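Long-range contacts in isomaltodextranase (Arthrobacter globiformis, PDB 5AWO), which hydrolyses alpha-1,6-glucosidic linkages in polysaccharides such as dextran, removing successive isomaltose units from the non-reducing chain ends: residues Ala71-Asp76 with Thr360-Leu365; Tyr206-Asp211 with His249-Gly254; Ala529-Tyr534 with Val575-Ile580; Trp129-Ala134 with Asn167-Leu172. All coordinates share one frame; numbering follows the deposited sequence.

Contact 1. Residues Ala71-Asp76 with Thr360-Leu365; sequences ADFGYD and TNKEVL
The tight part of this contact is the face of the Phe73 ring. Thr360 sits on it: CB lies 3.7 Å from the ring centroid, 7° off the normal, a CH-pi contact. Thr360 CG2 adds a second touch, 3.6 Å from Phe73 CD2. Chi1 (62°) sets OG1 between backbone N and carbonyl carbon, bonded to Ala356 O, with CG2 anti to that carbon. Deeper in, Leu365 spreads its two methyls. CD1 reaches Phe73 CB at 4.1 Å, and CD2 lies 3.5 Å from Tyr75 OH, which hydrogen-bonds to Tyr359 O. In the (beta/alpha)8 barrel, this joins the loop between helix 56-68 and strand 77-79 to the start of helix 362-370. Asn361 N-caps that helix; its OD1 accepts from Val364 N at 3.2 Å and weakly from Glu363 N. The looser side belongs to Lys362, an exposed residue. Its chain bends at the end (chi4 88°), so that NZ comes to the edge of the Phe73 ring, in its plane, 3.7 Å from CE1.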
loop_
_atom_site.group_PDB
_atom_site.type_symbol
_atom_site.label_atom_id
_atom_site.label_comp_id
_atom_site.label_asym_id
_atom_site.label_seq_id
_atom_site.Cartn_x
_atom_site.Cartn_y
_atom_site.Cartn_z
ATOM N N ALA A 71 2.963 -0.368 21.835
ATOM C CA ALA A 71 4.299 -0.326 21.247
ATOM C C ALA A 71 4.967 -1.683 21.271
ATOM O O ALA A 71 5.670 -2.041 20.341
ATOM C CB ALA A 71 5.166 0.717 21.954
ATOM N N ASP A 72 4.678 -2.475 22.306
ATOM C CA ASP A 72 5.265 -3.816 22.395
ATOM C C ASP A 72 4.715 -4.789 21.344
ATOM O O ASP A 72 5.344 -5.807 21.056
ATOM C CB ASP A 72 5.094 -4.405 23.800
ATOM C CG ASP A 72 5.868 -3.626 24.841
ATOM O OD1 ASP A 72 7.045 -3.305 24.563
ATOM O OD2 ASP A 72 5.287 -3.300 25.897
ATOM N N PHE A 73 3.567 -4.444 20.736
ATOM C CA PHE A 73 2.987 -5.192 19.632
ATOM C C PHE A 73 3.295 -4.560 18.282
ATOM O O PHE A 73 2.717 -4.916 17.282
ATOM C CB PHE A 73 1.484 -5.299 19.835
ATOM C CG PHE A 73 1.119 -6.166 20.996
ATOM C CD1 PHE A 73 1.033 -7.527 20.833
ATOM C CD2 PHE A 73 0.907 -5.623 22.249
ATOM C CE1 PHE A 73 0.746 -8.342 21.914
ATOM C CE2 PHE A 73 0.599 -6.436 23.326
ATOM C CZ PHE A 73 0.519 -7.795 23.147
ATOM N N GLY A 74 4.248 -3.644 18.259
ATOM C CA GLY A 74 4.743 -3.086 17.016
ATOM C C GLY A 74 4.104 -1.779 16.612
ATOM O O GLY A 74 4.514 -1.190 15.613
ATOM N N TYR A 75 3.120 -1.289 17.372
ATOM C CA TYR A 75 2.473 -0.016 17.025
ATOM C C TYR A 75 3.354 1.068 17.642
ATOM O O TYR A 75 3.017 1.635 18.671
ATOM C CB TYR A 75 1.035 0.058 17.553
ATOM C CG TYR A 75 0.116 -1.001 16.985
ATOM C CD1 TYR A 75 0.002 -2.241 17.587
ATOM C CD2 TYR A 75 -0.677 -0.743 15.868
ATOM C CE1 TYR A 75 -0.853 -3.198 17.090
ATOM C CE2 TYR A 75 -1.526 -1.713 15.355
ATOM C CZ TYR A 75 -1.627 -2.914 15.979
ATOM O OH TYR A 75 -2.487 -3.840 15.470
ATOM N N ASP A 76 4.469 1.347 16.980
ATOM C CA ASP A 76 5.495 2.191 17.616
ATOM C C ASP A 76 5.689 3.517 16.950
ATOM O O ASP A 76 6.613 4.220 17.287
ATOM C CB ASP A 76 6.816 1.450 17.760
ATOM C CG ASP A 76 7.338 0.936 16.480
ATOM O OD1 ASP A 76 6.896 1.395 15.424
ATOM O OD2 ASP A 76 8.208 0.026 16.513
ATOM N N THR A 360 -4.031 -6.829 18.969
ATOM C CA THR A 360 -2.875 -7.490 19.584
ATOM C C THR A 360 -2.918 -9.020 19.502
ATOM O O THR A 360 -2.270 -9.707 20.307
ATOM C CB THR A 360 -2.698 -7.019 21.034
ATOM O OG1 THR A 360 -3.862 -7.375 21.798
ATOM C CG2 THR A 360 -2.459 -5.515 21.077
ATOM N N ASN A 361 -3.643 -9.581 18.540
ATOM C CA ASN A 361 -3.571 -11.017 18.278
ATOM C C ASN A 361 -2.260 -11.297 17.538
ATOM O O ASN A 361 -2.069 -10.891 16.398
ATOM C CB ASN A 361 -4.787 -11.455 17.458
ATOM C CG ASN A 361 -4.771 -12.919 17.069
ATOM O OD1 ASN A 361 -3.731 -13.530 16.864
ATOM N ND2 ASN A 361 -5.941 -13.476 16.904
ATOM N N LYS A 362 -1.337 -11.957 18.229
ATOM C CA LYS A 362 0.007 -12.161 17.700
ATOM C C LYS A 362 0.004 -12.926 16.387
ATOM O O LYS A 362 0.842 -12.649 15.518
ATOM C CB LYS A 362 0.905 -12.842 18.751
ATOM C CG LYS A 362 1.258 -11.927 19.927
ATOM C CD LYS A 362 1.674 -12.729 21.168
ATOM C CE LYS A 362 1.716 -11.885 22.450
ATOM N NZ LYS A 362 0.444 -11.756 23.238
ATOM N N GLU A 363 -0.907 -13.886 16.214
ATOM C CA GLU A 363 -0.929 -14.675 14.997
ATOM C C GLU A 363 -1.431 -13.872 13.796
ATOM O O GLU A 363 -0.955 -14.033 12.690
ATOM C CB GLU A 363 -1.763 -15.946 15.169
ATOM C CG GLU A 363 -1.281 -16.823 16.308
ATOM C CD GLU A 363 -1.712 -18.258 16.113
ATOM O OE1 GLU A 363 -1.262 -18.889 15.145
ATOM O OE2 GLU A 363 -2.530 -18.747 16.924
ATOM N N VAL A 364 -2.432 -13.026 14.021
ATOM C CA VAL A 364 -2.931 -12.120 12.985
ATOM C C VAL A 364 -1.844 -11.106 12.650
ATOM O O VAL A 364 -1.546 -10.882 11.477
ATOM C CB VAL A 364 -4.260 -11.475 13.422
ATOM C CG1 VAL A 364 -4.684 -10.391 12.445
ATOM C CG2 VAL A 364 -5.367 -12.529 13.529
ATOM N N LEU A 365 -1.209 -10.548 13.674
ATOM C CA LEU A 365 -0.098 -9.618 13.439
ATOM C C LEU A 365 1.034 -10.284 12.659
ATOM O O LEU A 365 1.695 -9.620 11.838
ATOM C CB LEU A 365 0.439 -9.007 14.726
ATOM C CG LEU A 365 -0.519 -8.022 15.422
ATOM C CD1 LEU A 365 0.032 -7.648 16.793
ATOM C CD2 LEU A 365 -0.787 -6.799 14.566
#

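Contact 2. Residues Tyr206-Asp211 with His249-Gly254; sequences YEDGRD and HMFQDG
Asp208 and His249 meet at about a right angle, with the carboxylate and imidazole planes 70° apart. His249 NE2 donates to Asp208 OD1 at 2.9 Å, with an N-H...O angle of 147°. The oxygen lies close to the imidazole plane, but the N-H approaches from above the carboxylate plane. Asp208 CG lies between N and C of its own backbone. There OD1 also accepts from Arg210 N at 3.2 Å, an Asx turn where helix 203-208 ends. The other imidazole nitrogen, ND1, is bound to Trp289 N, so both ring nitrogens have partners and the ring's rotation is fixed. Glu207 is extended, with CG anti to the backbone N. It runs antiparallel alongside Phe251, its carboxylate plane turned 63° from the ring. OE2 meets the ring edge, 3.4 Å from Phe251 CD2, and also forms a salt bridge with Arg223. Water 1 donates to Glu207 OE1 and accepts from His249 N at 2.8 Å. Water 2 accepts from Phe251 N at 3.0 Å and lies 2.9 Å from Glu207 OE1. The Phe251 ring lies with one face over His249 CB. This His-carboxylate pair ties together two beta-alpha loops of the glycoside hydrolase family 27 barrel, those following strands 197-200 and 242-245. The His249 side chain is about 11 Å from that of Asp201, the probable nucleophile.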
loop_
_atom_site.group_PDB
_atom_site.type_symbol
_atom_site.label_atom_id
_atom_site.label_comp_id
_atom_site.label_asym_id
_atom_site.label_seq_id
_atom_site.Cartn_x
_atom_site.Cartn_y
_atom_site.Cartn_z
ATOM N N TYR A 206 -5.269 20.106 -4.308
ATOM C CA TYR A 206 -4.160 20.741 -5.073
ATOM C C TYR A 206 -4.302 20.512 -6.586
ATOM O O TYR A 206 -4.238 21.453 -7.380
ATOM C CB TYR A 206 -2.800 20.220 -4.591
ATOM C CG TYR A 206 -1.676 20.706 -5.471
ATOM C CD1 TYR A 206 -1.145 21.981 -5.292
ATOM C CD2 TYR A 206 -1.162 19.920 -6.486
ATOM C CE1 TYR A 206 -0.143 22.445 -6.118
ATOM C CE2 TYR A 206 -0.163 20.386 -7.315
ATOM C CZ TYR A 206 0.338 21.657 -7.123
ATOM O OH TYR A 206 1.348 22.073 -7.988
ATOM N N GLU A 207 -4.481 19.269 -6.990
ATOM C CA GLU A 207 -4.407 18.905 -8.418
ATOM C C GLU A 207 -5.450 19.608 -9.283
ATOM O O GLU A 207 -5.087 20.260 -10.294
ATOM C CB GLU A 207 -4.503 17.388 -8.596
ATOM C CG GLU A 207 -4.378 16.952 -10.057
ATOM C CD GLU A 207 -4.255 15.468 -10.289
ATOM O OE1 GLU A 207 -4.589 14.654 -9.392
ATOM O OE2 GLU A 207 -3.827 15.107 -11.421
ATOM N N ASP A 208 -6.723 19.471 -8.929
ATOM C CA ASP A 208 -7.750 20.128 -9.755
ATOM C C ASP A 208 -8.753 20.994 -8.991
ATOM O O ASP A 208 -9.684 21.515 -9.582
ATOM C CB ASP A 208 -8.423 19.126 -10.707
ATOM C CG ASP A 208 -9.349 18.201 -10.010
ATOM O OD1 ASP A 208 -9.457 18.312 -8.776
ATOM O OD2 ASP A 208 -9.949 17.365 -10.721
ATOM N N GLY A 209 -8.525 21.233 -7.709
ATOM C CA GLY A 209 -9.380 22.112 -6.953
ATOM C C GLY A 209 -10.833 21.682 -6.801
ATOM O O GLY A 209 -11.684 22.539 -6.485
ATOM N N ARG A 210 -11.089 20.385 -7.022
ATOM C CA ARG A 210 -12.436 19.814 -7.047
ATOM C C ARG A 210 -12.581 18.757 -5.973
ATOM O O ARG A 210 -11.649 17.995 -5.730
ATOM C CB ARG A 210 -12.746 19.188 -8.426
ATOM C CG ARG A 210 -12.869 20.172 -9.592
ATOM C CD ARG A 210 -13.309 19.489 -10.886
ATOM N NE ARG A 210 -13.326 20.412 -12.044
ATOM C CZ ARG A 210 -13.773 20.116 -13.275
ATOM N NH1 ARG A 210 -14.293 18.924 -13.566
ATOM N NH2 ARG A 210 -13.700 21.035 -14.244
ATOM N N ASP A 211 -13.773 18.656 -5.378
ATOM C CA ASP A 211 -14.146 17.524 -4.532
ATOM C C ASP A 211 -15.577 17.121 -4.880
ATOM O O ASP A 211 -16.489 17.933 -4.809
ATOM C CB ASP A 211 -14.010 17.863 -3.047
ATOM C CG ASP A 211 -14.140 16.647 -2.173
ATOM O OD1 ASP A 211 -15.154 15.909 -2.318
ATOM O OD2 ASP A 211 -13.222 16.362 -1.353
ATOM N N HIS A 249 -6.584 11.752 -6.475
ATOM C CA HIS A 249 -7.536 11.416 -7.539
ATOM C C HIS A 249 -7.255 10.074 -8.229
ATOM O O HIS A 249 -8.160 9.491 -8.793
ATOM C CB HIS A 249 -7.605 12.526 -8.582
ATOM C CG HIS A 249 -8.538 13.646 -8.231
ATOM N ND1 HIS A 249 -9.796 13.442 -7.696
ATOM C CD2 HIS A 249 -8.437 14.981 -8.436
ATOM C CE1 HIS A 249 -10.412 14.593 -7.559
ATOM N NE2 HIS A 249 -9.603 15.549 -7.988
ATOM N N MET A 250 -5.999 9.641 -8.220
ATOM C CA MET A 250 -5.580 8.403 -8.862
ATOM C C MET A 250 -5.899 8.341 -10.349
ATOM O O MET A 250 -6.236 7.285 -10.884
ATOM C CB MET A 250 -6.228 7.206 -8.153
ATOM C CG MET A 250 -5.921 7.100 -6.671
ATOM S SD MET A 250 -4.197 6.663 -6.333
ATOM C CE MET A 250 -4.236 4.910 -6.693
ATOM N N PHE A 251 -5.785 9.476 -11.034
ATOM C CA PHE A 251 -6.064 9.478 -12.457
ATOM C C PHE A 251 -5.116 8.524 -13.222
ATOM O O PHE A 251 -4.030 8.160 -12.756
ATOM C CB PHE A 251 -5.926 10.912 -13.014
ATOM C CG PHE A 251 -6.958 11.888 -12.518
ATOM C CD1 PHE A 251 -8.311 11.561 -12.447
ATOM C CD2 PHE A 251 -6.577 13.182 -12.167
ATOM C CE1 PHE A 251 -9.251 12.495 -12.019
ATOM C CE2 PHE A 251 -7.514 14.114 -11.738
ATOM C CZ PHE A 251 -8.853 13.769 -11.663
ATOM N N GLN A 252 -5.550 8.110 -14.403
ATOM C CA GLN A 252 -4.775 7.211 -15.249
ATOM C C GLN A 252 -4.330 5.966 -14.468
ATOM O O GLN A 252 -3.164 5.587 -14.465
ATOM C CB GLN A 252 -3.555 7.932 -15.830
ATOM C CG GLN A 252 -3.861 9.196 -16.610
ATOM C CD GLN A 252 -2.603 9.758 -17.250
ATOM O OE1 GLN A 252 -1.660 10.137 -16.556
ATOM N NE2 GLN A 252 -2.570 9.788 -18.581
ATOM N N ASP A 253 -5.306 5.346 -13.802
ATOM C CA ASP A 253 -5.091 4.110 -13.051
ATOM C C ASP A 253 -3.977 4.294 -12.024
ATOM O O ASP A 253 -3.140 3.431 -11.824
ATOM C CB ASP A 253 -4.794 2.969 -14.020
ATOM C CG ASP A 253 -5.015 1.581 -13.413
ATOM O OD1 ASP A 253 -5.688 1.447 -12.367
ATOM O OD2 ASP A 253 -4.524 0.607 -14.020
ATOM N N GLY A 254 -4.007 5.431 -11.350
ATOM C CA GLY A 254 -3.055 5.718 -10.300
ATOM C C GLY A 254 -1.601 5.935 -10.711
ATOM O O GLY A 254 -0.702 5.766 -9.884
HETATM O O HOH W 1 -4.817 13.925 -6.795
HETATM O O HOH W 2 -4.248 11.767 -9.879
#

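Contact 3. Residues Ala529-Tyr534 with Val575-Ile580; sequences AIRYRY and VADGTI
Two antiparallel strands pair here through four backbone hydrogen bonds. Ile530 N donates to Gly578 O at 3.0 Å, and Gly578 N returns to Ile530 O at 2.8 Å. Tyr532 N donates to Ala576 O and Ala576 N to Tyr532 O, each at 2.9 Å. All but the first lie in the carbonyl plane; Ile530 N stands above the carbonyl plane of Gly578. On the face of Arg531, its CB packs 3.7 Å from Val575 CG1, and its CD touches the same methyl. The chain then bends (chi3 -66°) and the guanidinium leads away from Asp577, to salt bridges with Glu607 and Asp609. An alanine at Arg531, without the guanidinium, would probably leave the charges of Glu607 and Asp609 less balanced and loosen the packing on Val575. Tyr534 OH bonds to Pro565 O. On the opposite face, Ile530 CG2 meets Ile580 CG2 at 4.0 Å. Both strands belong to the carbohydrate-binding module. Strand 526-535 lies between 574-582 and 601-609, while Tyr532 and Ile580 pack against strands 542-549 and 555-564.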
loop_
_atom_site.group_PDB
_atom_site.type_symbol
_atom_site.label_atom_id
_atom_site.label_comp_id
_atom_site.label_asym_id
_atom_site.label_seq_id
_atom_site.Cartn_x
_atom_site.Cartn_y
_atom_site.Cartn_z
ATOM N N ALA A 529 17.257 -23.948 -7.963
ATOM C CA ALA A 529 16.503 -24.408 -9.154
ATOM C C ALA A 529 15.077 -23.818 -9.313
ATOM O O ALA A 529 14.200 -24.041 -8.466
ATOM C CB ALA A 529 16.405 -25.915 -9.146
ATOM N N ILE A 530 14.830 -23.138 -10.431
ATOM C CA ILE A 530 13.531 -22.482 -10.674
ATOM C C ILE A 530 12.792 -23.044 -11.890
ATOM O O ILE A 530 13.421 -23.439 -12.873
ATOM C CB ILE A 530 13.698 -20.957 -10.810
ATOM C CG1 ILE A 530 12.345 -20.274 -11.046
ATOM C CG2 ILE A 530 14.663 -20.586 -11.942
ATOM C CD1 ILE A 530 12.373 -18.800 -10.733
ATOM N N ARG A 531 11.457 -23.068 -11.822
ATOM C CA ARG A 531 10.602 -23.471 -12.935
ATOM C C ARG A 531 9.533 -22.412 -13.213
ATOM O O ARG A 531 9.075 -21.748 -12.282
ATOM C CB ARG A 531 9.948 -24.829 -12.663
ATOM C CG ARG A 531 10.917 -26.015 -12.701
ATOM C CD ARG A 531 10.231 -27.342 -12.392
ATOM N NE ARG A 531 9.731 -27.425 -11.016
ATOM C CZ ARG A 531 10.487 -27.574 -9.925
ATOM N NH1 ARG A 531 11.818 -27.678 -10.003
ATOM N NH2 ARG A 531 9.898 -27.619 -8.727
ATOM N N TYR A 532 9.135 -22.279 -14.475
ATOM C CA TYR A 532 8.140 -21.296 -14.918
ATOM C C TYR A 532 7.062 -21.998 -15.747
ATOM O O TYR A 532 7.357 -22.512 -16.837
ATOM C CB TYR A 532 8.798 -20.216 -15.800
ATOM C CG TYR A 532 10.080 -19.594 -15.310
ATOM C CD1 TYR A 532 11.322 -20.212 -15.526
ATOM C CD2 TYR A 532 10.092 -18.333 -14.707
ATOM C CE1 TYR A 532 12.496 -19.616 -15.107
ATOM C CE2 TYR A 532 11.264 -17.736 -14.272
ATOM C CZ TYR A 532 12.482 -18.369 -14.477
ATOM O OH TYR A 532 13.633 -17.747 -14.038
ATOM N N ARG A 533 5.822 -22.061 -15.260
ATOM C CA ARG A 533 4.742 -22.611 -16.067
ATOM C C ARG A 533 4.139 -21.486 -16.884
ATOM O O ARG A 533 3.707 -20.463 -16.323
ATOM C CB ARG A 533 3.660 -23.334 -15.244
ATOM C CG ARG A 533 2.690 -24.131 -16.103
ATOM C CD ARG A 533 1.781 -25.048 -15.299
ATOM N NE ARG A 533 1.097 -26.031 -16.150
ATOM C CZ ARG A 533 -0.177 -26.002 -16.536
ATOM N NH1 ARG A 533 -1.008 -25.036 -16.151
ATOM N NH2 ARG A 533 -0.658 -26.971 -17.300
ATOM N N TYR A 534 4.090 -21.682 -18.196
ATOM C CA TYR A 534 3.821 -20.605 -19.135
ATOM C C TYR A 534 3.040 -21.099 -20.358
ATOM O O TYR A 534 2.991 -22.306 -20.625
ATOM C CB TYR A 534 5.156 -19.996 -19.607
ATOM C CG TYR A 534 5.833 -20.854 -20.663
ATOM C CD1 TYR A 534 6.604 -21.951 -20.300
ATOM C CD2 TYR A 534 5.639 -20.599 -22.013
ATOM C CE1 TYR A 534 7.202 -22.759 -21.264
ATOM C CE2 TYR A 534 6.228 -21.406 -22.980
ATOM C CZ TYR A 534 6.994 -22.482 -22.592
ATOM O OH TYR A 534 7.580 -23.292 -23.560
ATOM N N VAL A 575 6.579 -25.953 -19.039
ATOM C CA VAL A 575 7.407 -25.576 -17.916
ATOM C C VAL A 575 8.836 -25.345 -18.401
ATOM O O VAL A 575 9.502 -26.277 -18.881
ATOM C CB VAL A 575 7.388 -26.650 -16.808
ATOM C CG1 VAL A 575 8.245 -26.211 -15.635
ATOM C CG2 VAL A 575 5.947 -26.948 -16.385
ATOM N N ALA A 576 9.297 -24.104 -18.314
ATOM C CA ALA A 576 10.693 -23.790 -18.574
ATOM C C ALA A 576 11.479 -23.991 -17.300
ATOM O O ALA A 576 10.967 -23.758 -16.193
ATOM C CB ALA A 576 10.840 -22.367 -19.075
ATOM N N ASP A 577 12.718 -24.442 -17.452
ATOM C CA ASP A 577 13.606 -24.699 -16.337
ATOM C C ASP A 577 14.702 -23.666 -16.302
ATOM O O ASP A 577 15.160 -23.184 -17.350
ATOM C CB ASP A 577 14.260 -26.073 -16.478
ATOM C CG ASP A 577 13.270 -27.205 -16.416
ATOM O OD1 ASP A 577 12.090 -26.983 -16.063
ATOM O OD2 ASP A 577 13.681 -28.342 -16.726
ATOM N N GLY A 578 15.158 -23.352 -15.099
ATOM C CA GLY A 578 16.260 -22.455 -14.934
ATOM C C GLY A 578 16.977 -22.598 -13.621
ATOM O O GLY A 578 16.649 -23.449 -12.791
ATOM N N THR A 579 17.968 -21.742 -13.460
ATOM C CA THR A 579 18.775 -21.654 -12.273
ATOM C C THR A 579 18.837 -20.190 -11.912
ATOM O O THR A 579 19.126 -19.343 -12.755
ATOM C CB THR A 579 20.211 -22.156 -12.543
ATOM O OG1 THR A 579 20.186 -23.568 -12.718
ATOM C CG2 THR A 579 21.147 -21.813 -11.386
ATOM N N ILE A 580 18.597 -19.893 -10.646
ATOM C CA ILE A 580 18.606 -18.528 -10.182
ATOM C C ILE A 580 19.433 -18.476 -8.904
ATOM O O ILE A 580 19.315 -19.363 -8.056
ATOM C CB ILE A 580 17.150 -18.026 -9.997
ATOM C CG1 ILE A 580 17.115 -16.515 -9.806
ATOM C CG2 ILE A 580 16.458 -18.755 -8.851
ATOM C CD1 ILE A 580 15.713 -15.938 -9.917
#

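Contact 4. Residues Trp129-Ala134 with Asn167-Leu172; sequences WVHRAA and NQLYWL
Two tryptophans and a leucine form the apolar centre. The five-membered ring of Trp129 makes an offset stack with the six-membered ring of Trp171, centroids 4.4 Å apart and planes at 29°. Trp129 NE1 lies over the Trp171 face, 3.3 Å from CH2. Leu169 CD1 sits over the Trp129 five-membered ring, 3.9 Å from its centroid, and Leu169 CD2 touches His131 CD2. On the other face, Val130 CG2 packs against Leu172 CB. Val130 and Tyr170 exchange two backbone hydrogen bonds. Farther out, the His131 ring has Gln168 O over its centre. In the ring plane its ND1 accepts from Ala133 N at 3.0 Å, an N-cap, while NE2 bonds to Glu85 O. A leucine at His131, with neither ring nitrogen, would probably leave the start of helix 132-135 and the chain at Glu85 less firmly fixed. At the polar edge, Arg132 N donates to Gln168 O, and Arg132 NH1 meets a lone pair of Asn167 O at 2.9 Å. The antiparallel strand pair follows barrel strand 120-124, the Trp129 side chain about 5 Å from that of Asp201, the probable nucleophile. Strand 169-172 is also backbone-bonded to Asp158 and Phe160, and helix 179-192 packs against Val130 and Leu172.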
loop_
_atom_site.group_PDB
_atom_site.type_symbol
_atom_site.label_atom_id
_atom_site.label_comp_id
_atom_site.label_asym_id
_atom_site.label_seq_id
_atom_site.Cartn_x
_atom_site.Cartn_y
_atom_site.Cartn_z
ATOM N N TRP A 129 1.957 22.997 1.122
ATOM C CA TRP A 129 1.325 24.023 1.917
ATOM C C TRP A 129 2.381 25.044 2.301
ATOM O O TRP A 129 3.494 24.662 2.725
ATOM C CB TRP A 129 0.643 23.484 3.186
ATOM C CG TRP A 129 -0.684 22.816 2.945
ATOM C CD1 TRP A 129 -1.596 23.128 2.000
ATOM C CD2 TRP A 129 -1.226 21.730 3.689
ATOM N NE1 TRP A 129 -2.698 22.281 2.103
ATOM C CE2 TRP A 129 -2.479 21.412 3.128
ATOM C CE3 TRP A 129 -0.777 20.998 4.790
ATOM C CZ2 TRP A 129 -3.290 20.394 3.632
ATOM C CZ3 TRP A 129 -1.563 19.961 5.268
ATOM C CH2 TRP A 129 -2.811 19.666 4.687
ATOM N N VAL A 130 2.014 26.315 2.195
ATOM C CA VAL A 130 2.851 27.406 2.667
ATOM C C VAL A 130 2.006 28.247 3.613
ATOM O O VAL A 130 0.963 28.796 3.193
ATOM C CB VAL A 130 3.348 28.259 1.476
ATOM C CG1 VAL A 130 4.372 29.265 1.957
ATOM C CG2 VAL A 130 3.932 27.395 0.363
ATOM N N HIS A 131 2.405 28.367 4.865
ATOM C CA HIS A 131 1.546 29.064 5.818
ATOM C C HIS A 131 1.526 30.564 5.551
ATOM O O HIS A 131 2.572 31.166 5.314
ATOM C CB HIS A 131 1.956 28.817 7.268
ATOM C CG HIS A 131 0.827 29.007 8.218
ATOM N ND1 HIS A 131 0.312 30.248 8.536
ATOM C CD2 HIS A 131 0.004 28.106 8.804
ATOM C CE1 HIS A 131 -0.712 30.103 9.356
ATOM N NE2 HIS A 131 -0.931 28.806 9.517
ATOM N N ARG A 132 0.354 31.175 5.645
ATOM C CA ARG A 132 0.222 32.612 5.455
ATOM C C ARG A 132 1.148 33.395 6.404
ATOM O O ARG A 132 1.695 34.428 6.014
ATOM C CB ARG A 132 -1.231 33.036 5.653
ATOM C CG ARG A 132 -1.534 34.475 5.347
ATOM C CD ARG A 132 -3.029 34.680 5.481
ATOM N NE ARG A 132 -3.436 36.058 5.246
ATOM C CZ ARG A 132 -4.687 36.448 5.025
ATOM N NH1 ARG A 132 -5.677 35.564 5.010
ATOM N NH2 ARG A 132 -4.957 37.740 4.820
ATOM N N ALA A 133 1.358 32.915 7.614
ATOM C CA ALA A 133 2.241 33.612 8.573
ATOM C C ALA A 133 3.686 33.640 8.075
ATOM O O ALA A 133 4.458 34.572 8.375
ATOM C CB ALA A 133 2.165 32.966 9.947
ATOM N N ALA A 134 4.089 32.599 7.359
ATOM C CA ALA A 134 5.447 32.574 6.832
ATOM C C ALA A 134 5.559 33.492 5.622
ATOM O O ALA A 134 6.575 34.177 5.448
ATOM C CB ALA A 134 5.866 31.155 6.473
ATOM N N ASN A 167 -8.219 30.474 4.366
ATOM C CA ASN A 167 -7.355 31.624 4.150
ATOM C C ASN A 167 -6.101 31.631 5.004
ATOM O O ASN A 167 -5.508 32.695 5.250
ATOM C CB ASN A 167 -8.174 32.906 4.340
ATOM C CG ASN A 167 -8.521 33.180 5.787
ATOM O OD1 ASN A 167 -8.344 32.353 6.683
ATOM N ND2 ASN A 167 -9.025 34.389 6.029
ATOM N N GLN A 168 -5.657 30.439 5.419
ATOM C CA GLN A 168 -4.503 30.315 6.295
ATOM C C GLN A 168 -3.319 29.599 5.657
ATOM O O GLN A 168 -2.173 29.830 6.073
ATOM C CB GLN A 168 -4.885 29.615 7.596
ATOM C CG GLN A 168 -5.867 30.452 8.437
ATOM C CD GLN A 168 -5.272 31.785 8.870
ATOM O OE1 GLN A 168 -5.845 32.850 8.617
ATOM N NE2 GLN A 168 -4.125 31.736 9.513
ATOM N N LEU A 169 -3.573 28.710 4.698
ATOM C CA LEU A 169 -2.526 27.982 4.011
ATOM C C LEU A 169 -2.606 28.288 2.534
ATOM O O LEU A 169 -3.691 28.197 1.929
ATOM C CB LEU A 169 -2.715 26.454 4.191
ATOM C CG LEU A 169 -2.667 25.910 5.621
ATOM C CD1 LEU A 169 -3.134 24.464 5.707
ATOM C CD2 LEU A 169 -1.276 26.046 6.188
ATOM N N TYR A 170 -1.496 28.701 1.922
ATOM C CA TYR A 170 -1.432 28.780 0.487
ATOM C C TYR A 170 -1.094 27.440 -0.115
ATOM O O TYR A 170 -0.391 26.638 0.518
ATOM C CB TYR A 170 -0.330 29.754 0.036
ATOM C CG TYR A 170 -0.616 31.208 0.266
ATOM C CD1 TYR A 170 -0.258 31.835 1.453
ATOM C CD2 TYR A 170 -1.236 31.972 -0.716
ATOM C CE1 TYR A 170 -0.534 33.186 1.661
ATOM C CE2 TYR A 170 -1.508 33.319 -0.511
ATOM C CZ TYR A 170 -1.146 33.912 0.676
ATOM O OH TYR A 170 -1.413 35.257 0.886
ATOM N N TRP A 171 -1.515 27.200 -1.348
ATOM C CA TRP A 171 -0.887 26.181 -2.148
ATOM C C TRP A 171 0.340 26.790 -2.833
ATOM O O TRP A 171 0.274 27.874 -3.407
ATOM C CB TRP A 171 -1.823 25.644 -3.225
ATOM C CG TRP A 171 -2.864 24.663 -2.758
ATOM C CD1 TRP A 171 -4.218 24.761 -2.946
ATOM C CD2 TRP A 171 -2.642 23.399 -2.117
ATOM N NE1 TRP A 171 -4.842 23.672 -2.430
ATOM C CE2 TRP A 171 -3.907 22.810 -1.921
ATOM C CE3 TRP A 171 -1.508 22.710 -1.690
ATOM C CZ2 TRP A 171 -4.071 21.553 -1.315
ATOM C CZ3 TRP A 171 -1.665 21.460 -1.088
ATOM C CH2 TRP A 171 -2.941 20.898 -0.892
ATOM N N LEU A 172 1.452 26.083 -2.753
ATOM C CA LEU A 172 2.690 26.462 -3.426
ATOM C C LEU A 172 2.512 26.558 -4.911
ATOM O O LEU A 172 1.842 25.740 -5.497
ATOM C CB LEU A 172 3.752 25.401 -3.108
ATOM C CG LEU A 172 5.073 25.493 -3.886
ATOM C CD1 LEU A 172 5.804 26.718 -3.415
ATOM C CD2 LEU A 172 5.894 24.234 -3.679
#

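Contacts 1, 2 and 4 belong to the catalytic barrel, and contact 3 to the carbohydrate-binding module. Along the chain, contact 1 closes a long loop that holds contact 4 and then contact 2; contact 3 follows. Contacts 2 and 4 lie about 21 Å apart between centres and touch, with Tyr206 N 3.5 Å from Trp171 CZ2. Both sit in loops after barrel strands, on the active-site side. Contact 1 joins the loop before strand 77-79 to helix 362-370; its centre is about 35 Å from that of contact 2, across the chain's centre. Contacts 3 and 4 are the farthest apart: contact 3 lies in a different domain, about 56 Å from contact 4 between centres.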